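Local coordinates for protein glycine oxidase (Bacillus cereus ATCC 14579, PDB 7CYX) that probably oxidises glycine with molecular oxygen to glyoxylate, ammonium and hydrogen peroxide, using a bound FAD, as a step in thiamine diphosphate biosynthesis, at residues R260-K274 with L295-R308. Residues are numbered along the deposited sequence; the frame is centred on the assembly and turned at random.
Sequences RYVIGATMKPHTFNK and LKEAEWESTWAGLR. With FAD (flavin-adenine dinucleotide), chain C.
Arg308 turns its guanidinium edge to the backbone carbonyl of Thr266. Arg308 NH2 donates a hydrogen bond to Thr266 O (3.0 Å), and NH1 adds a weak one. The oxygen lies in the guanidinium plane. NH1 also binds Val228 O on strand 225-236. Arg308 CG lies 3.3 Å from FAD C8M, and FAD C8 lies over one guanidinium face.

Leu307 CD1 meets Phe272 O at 3.5 Å, and the bent Lys274 chain crosses Leu307 at about a right angle. Lys274 O sits 3.4 Å from Ala305 CB, and Lys274 NZ makes a salt bridge with Glu41.

At the far end Arg260 and Glu301 cross, with their flat groups nearly coplanar (15°). Arg260 NH1 lies 2.6 Å from Glu301 OE2 in a salt bridge, but the N-H points poorly (123°) and the hydrogen bond is weak. Glu301 OE1 pairs with Arg236. From the opposite direction Trp304 CH2 comes within 3.9 Å of Arg260 NH2, the two planes 14° apart. Ile263 and Leu295 touch tip to tip through their CD1 atoms.

Strand 225-236 runs between strands 260-269 and 299-311. The arrangement belongs to the mixed substrate-domain sheet of DAO-family flavoenzymes, here bordering the flavin's dimethylbenzene end.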
loop_
_atom_site.group_PDB
_atom_site.type_symbol
_atom_site.label_atom_id
_atom_site.label_comp_id
_atom_site.label_asym_id
_atom_site.label_seq_id
_atom_site.Cartn_x
_atom_site.Cartn_y
_atom_site.Cartn_z
ATOM N N ARG A 260 -11.268 2.858 -4.358
ATOM C CA ARG A 260 -11.260 4.231 -3.878
ATOM C C ARG A 260 -11.327 5.214 -5.071
ATOM O O ARG A 260 -10.580 5.065 -6.066
ATOM C CB ARG A 260 -10.013 4.444 -3.011
ATOM C CG ARG A 260 -10.049 5.721 -2.182
ATOM C CD ARG A 260 -9.045 5.774 -1.038
ATOM N NE ARG A 260 -7.963 6.697 -1.295
ATOM C CZ ARG A 260 -7.567 7.662 -0.469
ATOM N NH1 ARG A 260 -8.220 7.918 0.651
ATOM N NH2 ARG A 260 -6.483 8.351 -0.761
ATOM N N TYR A 261 -12.213 6.221 -4.962
ATOM C CA TYR A 261 -12.354 7.357 -5.921
ATOM C C TYR A 261 -11.999 8.662 -5.205
ATOM O O TYR A 261 -12.586 8.988 -4.157
ATOM C CB TYR A 261 -13.746 7.338 -6.571
ATOM C CG TYR A 261 -13.934 6.062 -7.348
ATOM C CD1 TYR A 261 -14.310 4.912 -6.696
ATOM C CD2 TYR A 261 -13.549 5.956 -8.676
ATOM C CE1 TYR A 261 -14.392 3.699 -7.345
ATOM C CE2 TYR A 261 -13.639 4.752 -9.353
ATOM C CZ TYR A 261 -14.046 3.617 -8.676
ATOM O OH TYR A 261 -14.127 2.409 -9.292
ATOM N N VAL A 262 -11.012 9.382 -5.760
ATOM C CA VAL A 262 -10.512 10.638 -5.191
ATOM C C VAL A 262 -10.900 11.784 -6.122
ATOM O O VAL A 262 -10.645 11.699 -7.332
ATOM C CB VAL A 262 -8.986 10.592 -4.966
ATOM C CG1 VAL A 262 -8.434 11.930 -4.532
ATOM C CG2 VAL A 262 -8.599 9.524 -3.964
ATOM N N ILE A 263 -11.500 12.842 -5.545
ATOM C CA ILE A 263 -12.228 13.877 -6.277
ATOM C C ILE A 263 -11.875 15.252 -5.717
ATOM O O ILE A 263 -12.093 15.516 -4.540
ATOM C CB ILE A 263 -13.747 13.659 -6.157
ATOM C CG1 ILE A 263 -14.166 12.204 -6.350
ATOM C CG2 ILE A 263 -14.492 14.585 -7.099
ATOM C CD1 ILE A 263 -15.504 11.882 -5.741
ATOM N N GLY A 264 -11.428 16.145 -6.594
ATOM C CA GLY A 264 -10.962 17.467 -6.216
ATOM C C GLY A 264 -10.692 18.336 -7.444
ATOM O O GLY A 264 -10.978 17.921 -8.555
ATOM N N ALA A 265 -10.181 19.555 -7.256
ATOM C CA ALA A 265 -9.807 20.089 -5.965
ATOM C C ALA A 265 -9.970 21.613 -5.997
ATOM O O ALA A 265 -9.699 22.242 -7.026
ATOM C CB ALA A 265 -8.383 19.679 -5.679
ATOM N N THR A 266 -10.413 22.194 -4.875
ATOM C CA THR A 266 -10.581 23.633 -4.770
ATOM C C THR A 266 -9.215 24.312 -4.762
ATOM O O THR A 266 -8.181 23.676 -4.516
ATOM C CB THR A 266 -11.295 24.079 -3.490
ATOM O OG1 THR A 266 -10.517 23.684 -2.352
ATOM C CG2 THR A 266 -12.702 23.547 -3.428
ATOM N N MET A 267 -9.250 25.625 -4.992
ATOM C CA MET A 267 -8.081 26.465 -5.020
ATOM C C MET A 267 -8.309 27.653 -4.068
ATOM O O MET A 267 -9.198 28.477 -4.295
ATOM C CB MET A 267 -7.824 26.956 -6.450
ATOM C CG MET A 267 -6.368 27.319 -6.709
ATOM S SD MET A 267 -6.028 27.898 -8.404
ATOM C CE MET A 267 -5.958 29.675 -8.165
ATOM N N LYS A 268 -7.511 27.727 -2.993
ATOM C CA LYS A 268 -7.582 28.822 -2.013
ATOM C C LYS A 268 -6.175 29.345 -1.704
ATOM O O LYS A 268 -5.518 28.907 -0.770
ATOM C CB LYS A 268 -8.310 28.323 -0.767
ATOM C CG LYS A 268 -9.825 28.159 -0.898
ATOM C CD LYS A 268 -10.501 27.975 0.468
ATOM C CE LYS A 268 -11.825 27.230 0.443
ATOM N NZ LYS A 268 -12.153 26.617 1.766
ATOM N N PRO A 269 -5.675 30.356 -2.447
ATOM C CA PRO A 269 -4.304 30.825 -2.282
ATOM C C PRO A 269 -4.029 31.597 -0.978
ATOM O O PRO A 269 -4.936 32.168 -0.403
ATOM C CB PRO A 269 -4.093 31.729 -3.510
ATOM C CG PRO A 269 -5.475 32.176 -3.925
ATOM C CD PRO A 269 -6.427 31.105 -3.463
ATOM N N HIS A 270 -2.761 31.557 -0.537
ATOM C CA HIS A 270 -2.221 32.292 0.623
ATOM C C HIS A 270 -2.957 31.934 1.920
ATOM O O HIS A 270 -3.426 32.810 2.634
ATOM C CB HIS A 270 -2.192 33.805 0.346
ATOM C CG HIS A 270 -1.126 34.204 -0.622
ATOM N ND1 HIS A 270 -1.403 34.547 -1.945
ATOM C CD2 HIS A 270 0.211 34.305 -0.468
ATOM C CE1 HIS A 270 -0.283 34.833 -2.564
ATOM N NE2 HIS A 270 0.728 34.675 -1.682
ATOM N N THR A 271 -3.011 30.639 2.244
ATOM C CA THR A 271 -3.389 30.218 3.594
ATOM C C THR A 271 -2.794 28.836 3.873
ATOM O O THR A 271 -2.769 27.988 3.000
ATOM C CB THR A 271 -4.910 30.242 3.784
ATOM O OG1 THR A 271 -5.215 29.971 5.148
ATOM C CG2 THR A 271 -5.644 29.214 2.960
ATOM N N PHE A 272 -2.320 28.644 5.108
ATOM C CA PHE A 272 -1.805 27.359 5.619
ATOM C C PHE A 272 -2.929 26.536 6.272
ATOM O O PHE A 272 -2.691 25.432 6.780
ATOM C CB PHE A 272 -0.662 27.598 6.614
ATOM C CG PHE A 272 0.569 28.233 6.018
ATOM C CD1 PHE A 272 0.700 29.611 5.951
ATOM C CD2 PHE A 272 1.594 27.451 5.500
ATOM C CE1 PHE A 272 1.832 30.191 5.391
ATOM C CE2 PHE A 272 2.724 28.030 4.947
ATOM C CZ PHE A 272 2.844 29.403 4.892
ATOM N N ASN A 273 -4.160 27.046 6.227
ATOM C CA ASN A 273 -5.314 26.405 6.854
ATOM C C ASN A 273 -5.641 25.030 6.238
ATOM O O ASN A 273 -5.945 24.942 5.054
ATOM C CB ASN A 273 -6.549 27.286 6.742
ATOM C CG ASN A 273 -7.567 26.899 7.777
ATOM O OD1 ASN A 273 -7.437 27.278 8.934
ATOM N ND2 ASN A 273 -8.525 26.086 7.389
ATOM N N LYS A 274 -5.644 23.971 7.064
ATOM C CA LYS A 274 -5.867 22.593 6.596
ATOM C C LYS A 274 -7.274 22.055 6.944
ATOM O O LYS A 274 -7.494 20.875 6.787
ATOM C CB LYS A 274 -4.852 21.627 7.207
ATOM C CG LYS A 274 -3.376 22.024 7.148
ATOM C CD LYS A 274 -2.518 21.327 6.094
ATOM C CE LYS A 274 -2.611 19.814 6.076
ATOM N NZ LYS A 274 -1.432 19.171 6.701
ATOM N N LEU A 295 -21.754 8.316 -8.274
ATOM C CA LEU A 295 -20.994 8.678 -7.074
ATOM C C LEU A 295 -21.948 9.096 -5.943
ATOM O O LEU A 295 -21.525 9.202 -4.801
ATOM C CB LEU A 295 -19.993 9.792 -7.380
ATOM C CG LEU A 295 -18.685 9.355 -8.037
ATOM C CD1 LEU A 295 -17.911 10.562 -8.551
ATOM C CD2 LEU A 295 -17.819 8.541 -7.078
ATOM N N LYS A 296 -23.225 9.315 -6.275
ATOM C CA LYS A 296 -24.255 9.677 -5.317
ATOM C C LYS A 296 -24.428 8.569 -4.278
ATOM O O LYS A 296 -24.617 8.885 -3.113
ATOM C CB LYS A 296 -25.574 9.953 -6.037
ATOM C CG LYS A 296 -25.647 11.298 -6.748
ATOM C CD LYS A 296 -26.820 11.397 -7.706
ATOM C CE LYS A 296 -27.260 12.823 -7.971
ATOM N NZ LYS A 296 -27.890 12.957 -9.301
ATOM N N GLU A 297 -24.322 7.304 -4.720
ATOM C CA GLU A 297 -24.714 6.122 -3.953
ATOM C C GLU A 297 -23.482 5.285 -3.590
ATOM O O GLU A 297 -23.609 4.128 -3.185
ATOM C CB GLU A 297 -25.753 5.307 -4.737
ATOM C CG GLU A 297 -26.885 6.157 -5.333
ATOM C CD GLU A 297 -28.069 5.425 -5.959
ATOM O OE1 GLU A 297 -27.940 4.224 -6.287
ATOM O OE2 GLU A 297 -29.134 6.055 -6.112
ATOM N N ALA A 298 -22.298 5.891 -3.714
ATOM C CA ALA A 298 -21.017 5.386 -3.197
ATOM C C ALA A 298 -20.930 5.563 -1.663
ATOM O O ALA A 298 -21.894 5.929 -0.999
ATOM C CB ALA A 298 -19.895 6.119 -3.898
ATOM N N GLU A 299 -19.777 5.209 -1.120
ATOM C CA GLU A 299 -19.585 5.292 0.339
ATOM C C GLU A 299 -18.577 6.390 0.640
ATOM O O GLU A 299 -17.438 6.309 0.166
ATOM C CB GLU A 299 -19.111 3.956 0.897
ATOM C CG GLU A 299 -19.908 2.782 0.383
ATOM C CD GLU A 299 -19.452 1.442 0.916
ATOM O OE1 GLU A 299 -18.433 1.402 1.617
ATOM O OE2 GLU A 299 -20.130 0.452 0.640
ATOM N N TRP A 300 -19.008 7.365 1.424
ATOM C CA TRP A 300 -18.123 8.475 1.824
ATOM C C TRP A 300 -16.943 7.895 2.583
ATOM O O TRP A 300 -17.144 7.039 3.431
ATOM C CB TRP A 300 -18.882 9.463 2.704
ATOM C CG TRP A 300 -18.010 10.510 3.310
ATOM C CD1 TRP A 300 -17.411 10.480 4.527
ATOM C CD2 TRP A 300 -17.642 11.758 2.718
ATOM N NE1 TRP A 300 -16.704 11.623 4.739
ATOM C CE2 TRP A 300 -16.826 12.426 3.645
ATOM C CE3 TRP A 300 -17.928 12.379 1.503
ATOM C CZ2 TRP A 300 -16.292 13.683 3.387
ATOM C CZ3 TRP A 300 -17.401 13.619 1.252
ATOM C CH2 TRP A 300 -16.589 14.258 2.180
ATOM N N GLU A 301 -15.749 8.362 2.283
ATOM C CA GLU A 301 -14.616 7.824 3.050
ATOM C C GLU A 301 -13.991 8.952 3.851
ATOM O O GLU A 301 -13.977 8.868 5.061
ATOM C CB GLU A 301 -13.535 7.271 2.132
ATOM C CG GLU A 301 -12.263 6.952 2.880
ATOM C CD GLU A 301 -10.981 6.951 2.082
ATOM O OE1 GLU A 301 -10.806 6.065 1.249
ATOM O OE2 GLU A 301 -10.159 7.823 2.315
ATOM N N SER A 302 -13.597 10.008 3.159
ATOM C CA SER A 302 -12.771 11.034 3.813
ATOM C C SER A 302 -12.781 12.335 3.021
ATOM O O SER A 302 -13.199 12.339 1.885
ATOM C CB SER A 302 -11.382 10.482 3.798
ATOM O OG SER A 302 -10.593 11.010 4.822
ATOM N N THR A 303 -12.281 13.379 3.659
ATOM C CA THR A 303 -12.074 14.702 3.047
ATOM C C THR A 303 -10.796 15.273 3.653
ATOM O O THR A 303 -10.542 15.000 4.800
ATOM C CB THR A 303 -13.281 15.618 3.230
ATOM O OG1 THR A 303 -12.903 16.784 2.519
ATOM C CG2 THR A 303 -13.571 15.961 4.670
ATOM N N TRP A 304 -10.009 16.005 2.880
ATOM C CA TRP A 304 -8.778 16.587 3.455
ATOM C C TRP A 304 -8.369 17.819 2.670
ATOM O O TRP A 304 -8.931 18.060 1.625
ATOM C CB TRP A 304 -7.651 15.560 3.499
ATOM C CG TRP A 304 -7.198 15.115 2.150
ATOM C CD1 TRP A 304 -6.315 15.739 1.331
ATOM C CD2 TRP A 304 -7.612 13.933 1.465
ATOM N NE1 TRP A 304 -6.154 15.026 0.185
ATOM C CE2 TRP A 304 -6.935 13.912 0.239
ATOM C CE3 TRP A 304 -8.486 12.895 1.769
ATOM C CZ2 TRP A 304 -7.101 12.892 -0.680
ATOM C CZ3 TRP A 304 -8.650 11.885 0.857
ATOM C CH2 TRP A 304 -7.976 11.891 -0.353
ATOM N N ALA A 305 -7.398 18.544 3.207
ATOM C CA ALA A 305 -6.865 19.773 2.601
ATOM C C ALA A 305 -5.345 19.671 2.531
ATOM O O ALA A 305 -4.750 19.263 3.502
ATOM C CB ALA A 305 -7.281 20.950 3.432
ATOM N N GLY A 306 -4.777 20.047 1.393
ATOM C CA GLY A 306 -3.335 20.056 1.129
ATOM C C GLY A 306 -2.869 21.403 0.612
ATOM O O GLY A 306 -3.655 22.159 0.047
ATOM N N LEU A 307 -1.581 21.700 0.811
ATOM C CA LEU A 307 -1.012 23.039 0.578
ATOM C C LEU A 307 0.005 22.980 -0.569
ATOM O O LEU A 307 1.195 22.699 -0.340
ATOM C CB LEU A 307 -0.356 23.539 1.873
ATOM C CG LEU A 307 -1.277 23.542 3.095
ATOM C CD1 LEU A 307 -0.588 24.186 4.290
ATOM C CD2 LEU A 307 -2.591 24.250 2.801
ATOM N N ARG A 308 -0.478 23.259 -1.792
ATOM C CA ARG A 308 0.366 23.318 -2.959
ATOM C C ARG A 308 1.387 24.433 -2.797
ATOM O O ARG A 308 1.028 25.600 -2.604
ATOM C CB ARG A 308 -0.420 23.641 -4.229
ATOM C CG ARG A 308 -1.619 22.748 -4.504
ATOM C CD ARG A 308 -2.407 23.346 -5.648
ATOM N NE ARG A 308 -3.624 22.634 -5.947
ATOM C CZ ARG A 308 -4.795 22.935 -5.427
ATOM N NH1 ARG A 308 -4.844 23.725 -4.366
ATOM N NH2 ARG A 308 -5.901 22.475 -5.995
HETATM P PA FAD C . 5.676 19.088 0.817
HETATM O O1A FAD C . 5.152 17.734 0.543
HETATM O O2A FAD C . 4.736 20.063 1.468
HETATM O O5B FAD C . 7.014 18.894 1.621
HETATM C C5B FAD C . 7.553 19.958 2.335
HETATM C C4B FAD C . 7.976 19.351 3.645
HETATM O O4B FAD C . 8.938 20.207 4.232
HETATM C C3B FAD C . 6.832 19.246 4.630
HETATM O O3B FAD C . 6.731 17.858 5.019
HETATM C C2B FAD C . 7.219 20.124 5.817
HETATM O O2B FAD C . 6.979 19.457 7.064
HETATM C C1B FAD C . 8.703 20.248 5.644
HETATM N N9A FAD C . 9.309 21.465 6.178
HETATM C C8A FAD C . 8.974 22.725 5.834
HETATM N N7A FAD C . 9.743 23.608 6.499
HETATM C C5A FAD C . 10.614 22.902 7.237
HETATM C C6A FAD C . 11.696 23.244 8.156
HETATM N N6A FAD C . 11.950 24.553 8.370
HETATM N N1A FAD C . 12.355 22.231 8.778
HETATM C C2A FAD C . 12.028 20.954 8.543
HETATM N N3A FAD C . 11.036 20.566 7.707
HETATM C C4A FAD C . 10.324 21.488 7.031
HETATM N N1 FAD C . 1.083 17.100 -8.145
HETATM C C2 FAD C . 1.106 16.300 -9.259
HETATM O O2 FAD C . 2.230 16.161 -9.799
HETATM N N3 FAD C . -0.002 15.692 -9.749
HETATM C C4 FAD C . -1.186 15.820 -9.111
HETATM O O4 FAD C . -2.238 15.243 -9.492
HETATM C C4X FAD C . -1.268 16.696 -7.915
HETATM N N5 FAD C . -2.420 16.903 -7.266
HETATM C C5X FAD C . -2.463 17.682 -6.167
HETATM C C6 FAD C . -3.666 17.848 -5.503
HETATM C C7 FAD C . -3.732 18.654 -4.380
HETATM C C7M FAD C . -5.052 18.854 -3.656
HETATM C C8 FAD C . -2.532 19.311 -3.873
HETATM C C8M FAD C . -2.574 20.186 -2.628
HETATM C C9 FAD C . -1.354 19.140 -4.524
HETATM C C9A FAD C . -1.254 18.354 -5.650
HETATM N N10 FAD C . -0.026 18.160 -6.298
HETATM C C10 FAD C . -0.030 17.343 -7.452
HETATM C "C1'" FAD C . 1.211 18.860 -5.926
HETATM C "C2'" FAD C . 2.185 18.183 -5.016
HETATM O "O2'" FAD C . 1.489 17.840 -3.806
HETATM C "C3'" FAD C . 3.297 19.176 -4.725
HETATM O "O3'" FAD C . 3.681 19.943 -5.904
HETATM C "C4'" FAD C . 4.424 18.399 -4.033
HETATM O "O4'" FAD C . 3.891 17.595 -2.967
HETATM C "C5'" FAD C . 5.442 19.301 -3.389
HETATM O "O5'" FAD C . 6.279 18.480 -2.596
HETATM P P FAD C . 7.292 19.156 -1.569
HETATM O O1P FAD C . 7.956 20.332 -2.187
HETATM O O2P FAD C . 8.095 18.043 -0.952
HETATM O O3P FAD C . 6.197 19.792 -0.552
#